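Local coordinates for invasion protein InvA (Salmonella enterica, PDB 2X49) that helps to build the export apparatus of a type III secretion system, here represented by its C-terminal domain, and takes part in invasion of the intestinal epithelium, at residues L272-T277 and M305-F310; K279-I285 and V329-I333; L290-V296 and L313-F318; R67-F71 and C132-T136. All coordinates share one frame; numbering follows the deposited sequence.

How the contacts relate
From the N terminus, contact 4 closes first: its loop of 60 residues brings helix 125-139 back over strand 66-72, at the border of a mixed four-stranded sheet. The other three follow later and are interlaced in a second part of the domain, built on a parallel sheet. Contacts 1 and 2 both open on helix 266-280 and cross, since contact 1 closes at 305-310 before strand 327-332 completes contact 2. Contact 3 opens and closes within the span of contact 2, joining strands 291-294 and 314-317, and crosses contact 1. I306 of contact 1 and I333 of contact 2 both pack on L292 of contact 3.

Contact 1 (L272-T277 and M305-F310); sequences LMDLIT and MIEGRF. With CA (calcium ion), chain F.
T277 and M273 on helix 266-280 meet M305, I306, R309 and F310; helix 266-280 packs here against helix 299-306, the helix of the beta-alpha-beta crossover between strands 291-294 and 314-317, and against the chain that follows it. T277 shows the arrangement atom by atom. Its CB lies 4.1 Å from R309 NH1 and nearly as close to F310 CZ. From there CG2, anti to the backbone N, rests on the guanidinium of R309, 3.5 Å above the plane and over its centre. The hydroxyl takes the other branch: T277 OG1 approaches the F310 ring at its edge, in the ring plane and 3.6 Å from CZ. It also donates to M273 O at 2.8 Å, above the carbonyl plane, while T277 N reaches the same oxygen from the opposite face.

M273 makes the apolar half. Bends at chi2 and chi3 fold its chain, bringing SD within 3.6 Å of M305 CG and laying CE against R309 CB and obliquely against the F310 ring. Deeper in, I276 CD1 touches I306 CG2, and helix 243-252 closes over L272 and M305.

At the outer side D274 and R309, too far apart for a salt bridge, are joined by a water that donates to D274 OD1 and T277 OG1. The other carboxylate oxygen, D274 OD2, binds a calcium ion at 2.8 Å. The same water accepts from R309 NH1 at 2.9 Å, lying in the guanidinium plane.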
loop_
_atom_site.group_PDB
_atom_site.type_symbol
_atom_site.label_atom_id
_atom_site.label_comp_id
_atom_site.label_asym_id
_atom_site.label_seq_id
_atom_site.Cartn_x
_atom_site.Cartn_y
_atom_site.Cartn_z
ATOM N N LEU A 272 -22.164 -1.681 9.344
ATOM C CA LEU A 272 -21.054 -2.625 9.122
ATOM C C LEU A 272 -19.687 -1.933 9.283
ATOM O O LEU A 272 -18.727 -2.486 9.833
ATOM C CB LEU A 272 -21.190 -3.319 7.757
ATOM C CG LEU A 272 -20.077 -4.306 7.490
ATOM C CD1 LEU A 272 -20.119 -5.379 8.594
ATOM C CD2 LEU A 272 -20.227 -4.925 6.083
ATOM N N MET A 273 -19.604 -0.715 8.782
ATOM C CA MET A 273 -18.394 0.096 8.947
ATOM C C MET A 273 -18.123 0.418 10.424
ATOM O O MET A 273 -16.975 0.429 10.865
ATOM C CB MET A 273 -18.397 1.370 8.111
ATOM C CG MET A 273 -18.079 1.130 6.659
ATOM S SD MET A 273 -16.471 0.369 6.410
ATOM C CE MET A 273 -15.389 1.649 7.057
ATOM N N ASP A 274 -19.172 0.654 11.163
ATOM C CA ASP A 274 -19.039 0.955 12.620
ATOM C C ASP A 274 -18.464 -0.285 13.329
ATOM O O ASP A 274 -17.647 -0.193 14.265
ATOM C CB ASP A 274 -20.341 1.468 13.241
ATOM C CG ASP A 274 -20.661 2.897 12.798
ATOM O OD1 ASP A 274 -19.721 3.612 12.360
ATOM O OD2 ASP A 274 -21.842 3.321 12.888
ATOM N N LEU A 275 -18.899 -1.456 12.869
ATOM C CA LEU A 275 -18.423 -2.740 13.464
ATOM C C LEU A 275 -16.927 -2.957 13.143
ATOM O O LEU A 275 -16.132 -3.356 13.970
ATOM C CB LEU A 275 -19.256 -3.934 12.964
ATOM C CG LEU A 275 -18.678 -5.290 13.336
ATOM C CD1 LEU A 275 -18.756 -5.516 14.861
ATOM C CD2 LEU A 275 -19.439 -6.398 12.577
ATOM N N ILE A 276 -16.546 -2.684 11.899
ATOM C CA ILE A 276 -15.164 -2.877 11.441
ATOM C C ILE A 276 -14.291 -1.884 12.253
ATOM O O ILE A 276 -13.253 -2.234 12.826
ATOM C CB ILE A 276 -15.011 -2.717 9.889
ATOM C CG1 ILE A 276 -15.754 -3.829 9.124
ATOM C CG2 ILE A 276 -13.529 -2.633 9.488
ATOM C CD1 ILE A 276 -15.928 -3.450 7.664
ATOM N N THR A 277 -14.812 -0.679 12.383
ATOM C CA THR A 277 -14.097 0.373 13.134
ATOM C C THR A 277 -13.828 -0.046 14.564
ATOM O O THR A 277 -12.721 0.082 15.104
ATOM C CB THR A 277 -14.870 1.718 13.127
ATOM O OG1 THR A 277 -15.002 2.203 11.786
ATOM C CG2 THR A 277 -14.133 2.763 13.966
ATOM N N MET A 305 -15.205 -1.034 0.361
ATOM C CA MET A 305 -16.017 -0.587 1.467
ATOM C C MET A 305 -15.219 0.185 2.533
ATOM O O MET A 305 -15.651 1.241 3.009
ATOM C CB MET A 305 -16.784 -1.780 2.064
ATOM C CG MET A 305 -17.147 -1.586 3.458
ATOM S SD MET A 305 -18.702 -2.442 3.698
ATOM C CE MET A 305 -19.661 -1.557 2.482
ATOM N N ILE A 306 -14.033 -0.298 2.840
ATOM C CA ILE A 306 -13.275 0.234 4.007
ATOM C C ILE A 306 -12.293 1.329 3.679
ATOM O O ILE A 306 -11.788 2.004 4.579
ATOM C CB ILE A 306 -12.481 -0.871 4.768
ATOM C CG1 ILE A 306 -11.301 -1.355 3.939
ATOM C CG2 ILE A 306 -13.413 -1.961 5.255
ATOM C CD1 ILE A 306 -10.322 -2.278 4.702
ATOM N N GLU A 307 -12.074 1.536 2.402
ATOM C CA GLU A 307 -10.915 2.379 1.971
ATOM C C GLU A 307 -11.097 3.864 2.193
ATOM O O GLU A 307 -10.138 4.604 2.248
ATOM C CB GLU A 307 -10.510 2.147 0.522
ATOM C CG GLU A 307 -11.495 2.628 -0.464
ATOM C CD GLU A 307 -11.081 2.320 -1.891
ATOM O OE1 GLU A 307 -10.022 1.702 -2.065
ATOM O OE2 GLU A 307 -11.828 2.692 -2.831
ATOM N N GLY A 308 -12.335 4.242 2.403
ATOM C CA GLY A 308 -12.676 5.616 2.708
ATOM C C GLY A 308 -12.145 6.031 4.062
ATOM O O GLY A 308 -11.494 7.072 4.216
ATOM N N ARG A 309 -12.428 5.170 5.024
ATOM C CA ARG A 309 -12.037 5.389 6.413
ATOM C C ARG A 309 -10.668 4.914 6.765
ATOM O O ARG A 309 -9.968 5.562 7.556
ATOM C CB ARG A 309 -13.009 4.774 7.423
ATOM C CG ARG A 309 -12.728 5.269 8.831
ATOM C CD ARG A 309 -13.889 5.118 9.853
ATOM N NE ARG A 309 -13.508 5.654 11.163
ATOM C CZ ARG A 309 -14.334 5.871 12.175
ATOM N NH1 ARG A 309 -15.616 5.589 12.065
ATOM N NH2 ARG A 309 -13.885 6.377 13.311
ATOM N N PHE A 310 -10.299 3.826 6.114
ATOM C CA PHE A 310 -9.048 3.068 6.367
ATOM C C PHE A 310 -8.217 2.864 5.114
ATOM O O PHE A 310 -8.057 1.739 4.674
ATOM C CB PHE A 310 -9.353 1.728 7.006
ATOM C CG PHE A 310 -10.110 1.864 8.275
ATOM C CD1 PHE A 310 -9.534 2.497 9.367
ATOM C CD2 PHE A 310 -11.417 1.447 8.383
ATOM C CE1 PHE A 310 -10.247 2.715 10.544
ATOM C CE2 PHE A 310 -12.135 1.645 9.578
ATOM C CZ PHE A 310 -11.547 2.281 10.663
HETATM CA CA CA F . -23.059 5.774 12.307
HETATM O O HOH W 1 -17.319 3.906 10.370
#

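Contact 2 (K279-I285 and V329-I333); sequences KLDDLLI and VIKTI
A salt bridge with apolar packing on both flanks joins K279-I285, the last part of helix 266-280 and the turn after it, to the C-terminal strand of the chain, and K331 is its centre. K331 NZ donates to two oxygens of the opposite segment: the backbone O of K279 at 2.8 Å, and OD1 of D282 at 2.6 Å in a salt bridge. Neither approach is flat. The ammonium lies 26° from the carbonyl plane of K279, and it meets the carboxylate of D282 on the syn side but 31° out of its plane. A type I turn from L280 to L283 places D282 beside the lysine, and L283 N bonds back to L280 O.

The methylene chain of K331, bent at chi2, does apolar work as well, with CD lying 3.7 Å from L283 CD2. On one flank I330 CD1 meets L283 and I285; on the other I333 packs its CG1 against K279 CB, 4.0 Å away, and its CD1 against L280 CD2.

Strand 327-332 is an outermost strand of the parallel sheet, backbone-bonded to strand 236-240, whose V239 touches both L283 and I333, while L284 reaches across to strand 102-107.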
loop_
_atom_site.group_PDB
_atom_site.type_symbol
_atom_site.label_atom_id
_atom_site.label_comp_id
_atom_site.label_asym_id
_atom_site.label_seq_id
_atom_site.Cartn_x
_atom_site.Cartn_y
_atom_site.Cartn_z
ATOM N N LYS A 279 -13.648 -3.061 15.852
ATOM C CA LYS A 279 -12.755 -4.207 15.953
ATOM C C LYS A 279 -11.330 -3.784 15.715
ATOM O O LYS A 279 -10.377 -4.419 16.183
ATOM C CB LYS A 279 -13.169 -5.340 14.993
ATOM C CG LYS A 279 -14.515 -5.847 15.291
ATOM C CD LYS A 279 -14.578 -6.518 16.623
ATOM C CE LYS A 279 -15.679 -7.539 16.624
ATOM N NZ LYS A 279 -15.111 -8.915 16.590
ATOM N N LEU A 280 -11.174 -2.710 14.971
ATOM C CA LEU A 280 -9.825 -2.216 14.634
ATOM C C LEU A 280 -9.302 -1.289 15.723
ATOM O O LEU A 280 -8.092 -1.060 15.822
ATOM C CB LEU A 280 -9.754 -1.500 13.279
ATOM C CG LEU A 280 -9.991 -2.347 12.019
ATOM C CD1 LEU A 280 -10.165 -1.433 10.791
ATOM C CD2 LEU A 280 -8.870 -3.373 11.769
ATOM N N ASP A 281 -10.201 -0.799 16.541
ATOM C CA ASP A 281 -9.916 0.382 17.421
ATOM C C ASP A 281 -8.754 0.194 18.406
ATOM O O ASP A 281 -8.040 1.146 18.740
ATOM C CB ASP A 281 -11.189 0.841 18.172
ATOM C CG ASP A 281 -10.951 2.043 19.078
ATOM O OD1 ASP A 281 -10.623 3.130 18.562
ATOM O OD2 ASP A 281 -11.122 1.898 20.299
ATOM N N ASP A 282 -8.564 -1.038 18.855
ATOM C CA ASP A 282 -7.627 -1.295 19.974
ATOM C C ASP A 282 -6.321 -1.942 19.540
ATOM O O ASP A 282 -5.494 -2.346 20.363
ATOM C CB ASP A 282 -8.296 -2.052 21.130
ATOM C CG ASP A 282 -8.623 -3.512 20.804
ATOM O OD1 ASP A 282 -8.311 -3.980 19.693
ATOM O OD2 ASP A 282 -9.192 -4.177 21.713
ATOM N N LEU A 283 -6.130 -1.950 18.239
ATOM C CA LEU A 283 -4.866 -2.481 17.611
ATOM C C LEU A 283 -3.674 -1.583 17.894
ATOM O O LEU A 283 -3.780 -0.344 17.879
ATOM C CB LEU A 283 -4.973 -2.658 16.104
ATOM C CG LEU A 283 -6.102 -3.558 15.659
ATOM C CD1 LEU A 283 -6.099 -3.682 14.165
ATOM C CD2 LEU A 283 -5.911 -4.892 16.396
ATOM N N LEU A 284 -2.537 -2.233 18.136
ATOM C CA LEU A 284 -1.277 -1.530 18.457
ATOM C C LEU A 284 -0.225 -1.599 17.364
ATOM O O LEU A 284 0.891 -1.037 17.520
ATOM C CB LEU A 284 -0.651 -2.066 19.742
ATOM C CG LEU A 284 -1.479 -1.936 20.999
ATOM C CD1 LEU A 284 -0.651 -2.458 22.172
ATOM C CD2 LEU A 284 -1.878 -0.481 21.249
ATOM N N ILE A 285 -0.579 -2.305 16.306
ATOM C CA ILE A 285 0.203 -2.318 15.067
ATOM C C ILE A 285 -0.501 -1.428 14.017
ATOM O O ILE A 285 -1.681 -1.565 13.764
ATOM C CB ILE A 285 0.420 -3.746 14.573
ATOM C CG1 ILE A 285 1.216 -4.522 15.640
ATOM C CG2 ILE A 285 1.138 -3.772 13.265
ATOM C CD1 ILE A 285 1.645 -5.888 15.149
ATOM N N VAL A 329 -1.773 -13.875 12.919
ATOM C CA VAL A 329 -3.114 -13.263 12.990
ATOM C C VAL A 329 -3.320 -12.655 14.369
ATOM O O VAL A 329 -3.411 -13.365 15.346
ATOM C CB VAL A 329 -4.255 -14.290 12.730
ATOM C CG1 VAL A 329 -5.611 -13.629 12.966
ATOM C CG2 VAL A 329 -4.179 -14.842 11.325
ATOM N N ILE A 330 -3.334 -11.327 14.417
ATOM C CA ILE A 330 -3.396 -10.578 15.710
ATOM C C ILE A 330 -4.809 -10.275 16.215
ATOM O O ILE A 330 -5.025 -9.887 17.358
ATOM C CB ILE A 330 -2.560 -9.281 15.670
ATOM C CG1 ILE A 330 -3.200 -8.226 14.775
ATOM C CG2 ILE A 330 -1.116 -9.584 15.263
ATOM C CD1 ILE A 330 -2.427 -6.883 14.794
ATOM N N LYS A 331 -5.766 -10.542 15.350
ATOM C CA LYS A 331 -7.155 -10.156 15.590
ATOM C C LYS A 331 -8.103 -10.653 14.510
ATOM O O LYS A 331 -7.727 -10.765 13.356
ATOM C CB LYS A 331 -7.274 -8.610 15.704
ATOM C CG LYS A 331 -8.610 -8.218 16.258
ATOM C CD LYS A 331 -8.504 -7.279 17.384
ATOM C CE LYS A 331 -9.829 -7.093 18.016
ATOM N NZ LYS A 331 -9.881 -5.734 18.554
ATOM N N THR A 332 -9.334 -10.914 14.934
ATOM C CA THR A 332 -10.453 -11.230 13.997
ATOM C C THR A 332 -11.550 -10.170 14.053
ATOM O O THR A 332 -11.935 -9.704 15.111
ATOM C CB THR A 332 -11.065 -12.626 14.308
ATOM O OG1 THR A 332 -10.077 -13.640 14.115
ATOM C CG2 THR A 332 -12.236 -12.938 13.364
ATOM N N ILE A 333 -12.005 -9.755 12.879
ATOM C CA ILE A 333 -13.130 -8.795 12.775
ATOM C C ILE A 333 -14.500 -9.476 12.879
ATOM O O ILE A 333 -14.845 -10.335 12.062
ATOM C CB ILE A 333 -13.063 -7.942 11.506
ATOM C CG1 ILE A 333 -11.888 -6.977 11.629
ATOM C CG2 ILE A 333 -14.376 -7.171 11.335
ATOM C CD1 ILE A 333 -11.487 -6.302 10.363
#

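Contact 3 (L290-V296 and L313-F318); sequences LVLLTSV and LEVLSF
Strands 291-294 and 314-317 are the two parallel arms of a beta-alpha-beta unit, linked by the crossover through helix 299-306. L292 lies at the middle of the ladder: its N donates to E314 O at 2.8 Å, almost straight at 176°, and its O accepts from L316 N at 2.9 Å. T294 continues the pattern, its N bonding to L316 O and its O receiving F318 N, the latter bent to 137°. CA-H...O contacts accompany these bonds, the shortest being S317 CA to T294 O at 3.1 Å.

F318 folds back over the end of the ladder. Its ring lies across the T294 peptide, so that T294 O sits 3.5 Å above the ring plane and over its centre, while CE2 comes within 3.6 Å of S295 OG. Before the ladder L313 CD1 touches L290 CB, and a water 2.7 Å from L290 O accepts a bond from E314 N.

The two faces have different covers. V291 CG1 meets L316 CD1, 4.2 Å away, on the face where helix 223-231 lies; L292, T294 and V315 occupy the other, where helix 299-306 packs on T294 and V315.

Most of the contact is buried and apolar, and several of its polar groups find partners nearby. T294 OG1 and S295 OG bond to E246, and the buried carboxylate of E314 is divided between R188 and K303, two salt bridges that would favour its charged form.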
loop_
_atom_site.group_PDB
_atom_site.type_symbol
_atom_site.label_atom_id
_atom_site.label_comp_id
_atom_site.label_asym_id
_atom_site.label_seq_id
_atom_site.Cartn_x
_atom_site.Cartn_y
_atom_site.Cartn_z
ATOM N N LEU A 290 -0.130 -3.990 8.471
ATOM C CA LEU A 290 -1.093 -5.119 8.519
ATOM C C LEU A 290 -1.671 -5.427 7.177
ATOM O O LEU A 290 -1.625 -4.620 6.280
ATOM C CB LEU A 290 -2.265 -4.777 9.446
ATOM C CG LEU A 290 -1.965 -4.666 10.937
ATOM C CD1 LEU A 290 -3.149 -4.149 11.792
ATOM C CD2 LEU A 290 -1.397 -5.963 11.547
ATOM N N VAL A 291 -2.272 -6.607 7.084
ATOM C CA VAL A 291 -3.234 -6.864 6.003
ATOM C C VAL A 291 -4.473 -7.477 6.578
ATOM O O VAL A 291 -4.454 -8.169 7.606
ATOM C CB VAL A 291 -2.660 -7.763 4.883
ATOM C CG1 VAL A 291 -1.484 -7.019 4.141
ATOM C CG2 VAL A 291 -2.233 -9.120 5.436
ATOM N N LEU A 292 -5.584 -7.233 5.899
ATOM C CA LEU A 292 -6.836 -7.916 6.229
ATOM C C LEU A 292 -6.950 -9.130 5.307
ATOM O O LEU A 292 -6.709 -9.000 4.176
ATOM C CB LEU A 292 -8.013 -6.979 6.010
ATOM C CG LEU A 292 -9.356 -7.268 6.580
ATOM C CD1 LEU A 292 -9.304 -7.631 8.083
ATOM C CD2 LEU A 292 -10.111 -5.957 6.346
ATOM N N LEU A 293 -7.273 -10.280 5.870
ATOM C CA LEU A 293 -7.375 -11.555 5.116
ATOM C C LEU A 293 -8.812 -11.971 4.978
ATOM O O LEU A 293 -9.544 -12.050 5.944
ATOM C CB LEU A 293 -6.635 -12.684 5.855
ATOM C CG LEU A 293 -5.145 -12.514 6.075
ATOM C CD1 LEU A 293 -4.552 -13.754 6.810
ATOM C CD2 LEU A 293 -4.469 -12.249 4.742
ATOM N N THR A 294 -9.173 -12.285 3.755
ATOM C CA THR A 294 -10.530 -12.731 3.465
ATOM C C THR A 294 -10.629 -13.697 2.308
ATOM O O THR A 294 -9.675 -13.975 1.621
ATOM C CB THR A 294 -11.435 -11.568 3.172
ATOM O OG1 THR A 294 -12.786 -12.000 3.396
ATOM C CG2 THR A 294 -11.179 -11.086 1.785
ATOM N N SER A 295 -11.830 -14.203 2.093
ATOM C CA SER A 295 -12.105 -15.083 0.943
ATOM C C SER A 295 -11.982 -14.321 -0.363
ATOM O O SER A 295 -12.243 -13.114 -0.438
ATOM C CB SER A 295 -13.502 -15.712 1.033
ATOM O OG SER A 295 -13.696 -16.542 2.197
ATOM N N VAL A 296 -11.596 -15.031 -1.412
ATOM C CA VAL A 296 -11.421 -14.369 -2.710
ATOM C C VAL A 296 -12.731 -13.753 -3.195
ATOM O O VAL A 296 -12.741 -12.744 -3.850
ATOM C CB VAL A 296 -10.837 -15.286 -3.844
ATOM C CG1 VAL A 296 -11.795 -16.408 -4.157
ATOM C CG2 VAL A 296 -10.561 -14.425 -5.057
ATOM N N LEU A 313 -5.136 0.293 4.842
ATOM C CA LEU A 313 -5.318 -1.148 5.208
ATOM C C LEU A 313 -5.606 -1.997 3.980
ATOM O O LEU A 313 -6.727 -2.017 3.481
ATOM C CB LEU A 313 -6.440 -1.313 6.257
ATOM C CG LEU A 313 -6.704 -2.701 6.816
ATOM C CD1 LEU A 313 -5.421 -3.361 7.341
ATOM C CD2 LEU A 313 -7.737 -2.567 7.939
ATOM N N GLU A 314 -4.596 -2.694 3.504
ATOM C CA GLU A 314 -4.807 -3.547 2.300
ATOM C C GLU A 314 -5.497 -4.862 2.711
ATOM O O GLU A 314 -5.529 -5.298 3.874
ATOM C CB GLU A 314 -3.563 -3.778 1.506
ATOM C CG GLU A 314 -2.814 -2.510 1.093
ATOM C CD GLU A 314 -3.615 -1.413 0.394
ATOM O OE1 GLU A 314 -4.664 -1.708 -0.236
ATOM O OE2 GLU A 314 -3.177 -0.228 0.452
ATOM N N VAL A 315 -6.162 -5.395 1.691
ATOM C CA VAL A 315 -7.001 -6.594 1.833
ATOM C C VAL A 315 -6.507 -7.644 0.845
ATOM O O VAL A 315 -6.503 -7.423 -0.339
ATOM C CB VAL A 315 -8.509 -6.282 1.601
ATOM C CG1 VAL A 315 -9.330 -7.519 1.938
ATOM C CG2 VAL A 315 -9.007 -5.003 2.407
ATOM N N LEU A 316 -6.070 -8.768 1.403
ATOM C CA LEU A 316 -5.592 -9.949 0.620
ATOM C C LEU A 316 -6.540 -11.117 0.753
ATOM O O LEU A 316 -7.174 -11.313 1.779
ATOM C CB LEU A 316 -4.184 -10.392 1.063
ATOM C CG LEU A 316 -3.030 -9.360 1.026
ATOM C CD1 LEU A 316 -1.648 -9.993 1.251
ATOM C CD2 LEU A 316 -3.016 -8.549 -0.245
ATOM N N SER A 317 -6.597 -11.915 -0.316
ATOM C CA SER A 317 -7.351 -13.143 -0.254
ATOM C C SER A 317 -6.494 -14.293 0.289
ATOM O O SER A 317 -5.273 -14.266 0.250
ATOM C CB SER A 317 -7.923 -13.482 -1.604
ATOM O OG SER A 317 -6.876 -13.894 -2.459
ATOM N N PHE A 318 -7.165 -15.319 0.779
ATOM C CA PHE A 318 -6.489 -16.518 1.288
ATOM C C PHE A 318 -5.575 -17.135 0.220
ATOM O O PHE A 318 -4.477 -17.623 0.505
ATOM C CB PHE A 318 -7.485 -17.559 1.823
ATOM C CG PHE A 318 -8.392 -17.063 2.934
ATOM C CD1 PHE A 318 -7.903 -16.313 4.001
ATOM C CD2 PHE A 318 -9.750 -17.340 2.915
ATOM C CE1 PHE A 318 -8.761 -15.901 5.028
ATOM C CE2 PHE A 318 -10.616 -16.914 3.944
ATOM C CZ PHE A 318 -10.119 -16.181 4.987
HETATM O O HOH W 2 -1.922 -2.496 4.717
#

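Contact 4 (R67-F71 and C132-T136); sequences RVEQF and CLAVT
F71 points its ring edge at T136 and is met obliquely by C132 and L133, joining strand 66-72, an outermost strand of a mixed sheet, to helix 125-139 packed alongside it. Strand and helix run nearly antiparallel, at 154°, with axes 10.4 Å apart, and the phenyl ring bridges that gap.

The ring leaves the strand with CG anti to the carbonyl carbon (chi1 -54°), which carries its far end, CZ, to T136. C132 presses in closely: CB is 3.2 Å from F71 CE1, a tight approach. C132 SG lies beside the ring in an oblique sulfur-aromatic contact, 4.9 Å from the centroid and 66° off the normal. The C132 side chain lies about 2 Å from a mercury(II) ion, consistent with a bond to the thiol sulfur. L133 comes from the same side of the ring plane, further round the rim, its CD2 slanting toward F71 CE2 at 3.8 Å.

A classic beta bulge opposite L61 turns V68 and E69 both toward the helix. V68 CG1 passes T136 CG2 at 3.8 Å, the two side chains running in opposite directions, and E69 contributes its CG more loosely to the same methyl.

T136 OG1 lies in the plane of the F71 ring, 3.4 Å from CZ. That hydroxyl donates to C132 O at 3.0 Å, from the opposite face of the carbonyl to the helical bond from T136 N.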
loop_
_atom_site.group_PDB
_atom_site.type_symbol
_atom_site.label_atom_id
_atom_site.label_comp_id
_atom_site.label_asym_id
_atom_site.label_seq_id
_atom_site.Cartn_x
_atom_site.Cartn_y
_atom_site.Cartn_z
ATOM N N ARG A 67 -1.878 19.720 0.094
ATOM C CA ARG A 67 -1.501 18.847 1.215
ATOM C C ARG A 67 -2.298 17.570 1.125
ATOM O O ARG A 67 -3.521 17.593 1.041
ATOM C CB ARG A 67 -1.773 19.523 2.560
ATOM C CG ARG A 67 -0.836 20.664 2.861
ATOM C CD ARG A 67 -1.395 21.587 3.938
ATOM N NE ARG A 67 -0.357 21.949 4.892
ATOM C CZ ARG A 67 0.599 22.846 4.668
ATOM N NH1 ARG A 67 0.665 23.490 3.503
ATOM N NH2 ARG A 67 1.490 23.097 5.618
ATOM N N VAL A 68 -1.582 16.466 1.146
ATOM C CA VAL A 68 -2.174 15.105 1.081
ATOM C C VAL A 68 -2.112 14.390 2.422
ATOM O O VAL A 68 -3.071 13.784 2.910
ATOM C CB VAL A 68 -1.470 14.278 0.006
ATOM C CG1 VAL A 68 -1.692 12.798 0.203
ATOM C CG2 VAL A 68 -1.976 14.739 -1.391
ATOM N N GLU A 69 -0.950 14.492 3.024
ATOM C CA GLU A 69 -0.727 13.891 4.355
ATOM C C GLU A 69 0.373 14.569 5.105
ATOM O O GLU A 69 1.352 14.998 4.528
ATOM C CB GLU A 69 -0.311 12.417 4.192
ATOM C CG GLU A 69 -1.429 11.397 4.276
ATOM C CD GLU A 69 -2.169 11.450 5.588
ATOM O OE1 GLU A 69 -1.558 11.876 6.594
ATOM O OE2 GLU A 69 -3.364 11.076 5.615
ATOM N N GLN A 70 0.203 14.615 6.405
ATOM C CA GLN A 70 1.275 15.054 7.306
ATOM C C GLN A 70 1.673 13.839 8.126
ATOM O O GLN A 70 0.818 13.192 8.789
ATOM C CB GLN A 70 0.819 16.209 8.208
ATOM C CG GLN A 70 1.938 16.783 9.116
ATOM C CD GLN A 70 1.598 18.160 9.732
ATOM O OE1 GLN A 70 0.898 18.982 9.129
ATOM N NE2 GLN A 70 2.128 18.420 10.919
ATOM N N PHE A 71 2.978 13.592 8.105
ATOM C CA PHE A 71 3.616 12.464 8.791
ATOM C C PHE A 71 4.403 12.943 10.002
ATOM O O PHE A 71 5.023 13.987 10.017
ATOM C CB PHE A 71 4.607 11.730 7.862
ATOM C CG PHE A 71 4.020 11.264 6.542
ATOM C CD1 PHE A 71 3.504 9.975 6.409
ATOM C CD2 PHE A 71 3.969 12.083 5.454
ATOM C CE1 PHE A 71 3.001 9.475 5.209
ATOM C CE2 PHE A 71 3.424 11.625 4.242
ATOM C CZ PHE A 71 2.899 10.335 4.124
ATOM N N CYS A 132 6.115 5.202 4.852
ATOM C CA CYS A 132 4.944 6.097 4.934
ATOM C C CYS A 132 4.687 6.731 3.566
ATOM O O CYS A 132 3.547 6.758 3.050
ATOM C CB CYS A 132 5.174 7.230 5.922
ATOM S SG CYS A 132 4.948 6.687 7.612
ATOM N N LEU A 133 5.753 7.278 3.025
ATOM C CA LEU A 133 5.656 8.019 1.715
ATOM C C LEU A 133 5.245 7.069 0.590
ATOM O O LEU A 133 4.361 7.352 -0.239
ATOM C CB LEU A 133 6.952 8.708 1.366
ATOM C CG LEU A 133 7.254 9.894 2.240
ATOM C CD1 LEU A 133 8.706 10.365 2.033
ATOM C CD2 LEU A 133 6.325 11.064 1.892
ATOM N N ALA A 134 5.867 5.905 0.607
ATOM C CA ALA A 134 5.601 4.925 -0.460
ATOM C C ALA A 134 4.166 4.473 -0.465
ATOM O O ALA A 134 3.532 4.351 -1.534
ATOM C CB ALA A 134 6.523 3.747 -0.353
ATOM N N VAL A 135 3.648 4.191 0.713
ATOM C CA VAL A 135 2.258 3.725 0.858
ATOM C C VAL A 135 1.305 4.770 0.294
ATOM O O VAL A 135 0.358 4.490 -0.458
ATOM C CB VAL A 135 1.957 3.375 2.343
ATOM C CG1 VAL A 135 0.492 3.276 2.662
ATOM C CG2 VAL A 135 2.751 2.116 2.702
ATOM N N THR A 136 1.599 6.016 0.607
ATOM C CA THR A 136 0.707 7.103 0.252
ATOM C C THR A 136 0.813 7.381 -1.240
ATOM O O THR A 136 -0.186 7.665 -1.909
ATOM C CB THR A 136 1.021 8.402 1.057
ATOM O OG1 THR A 136 0.925 8.071 2.456
ATOM C CG2 THR A 136 0.052 9.501 0.733
#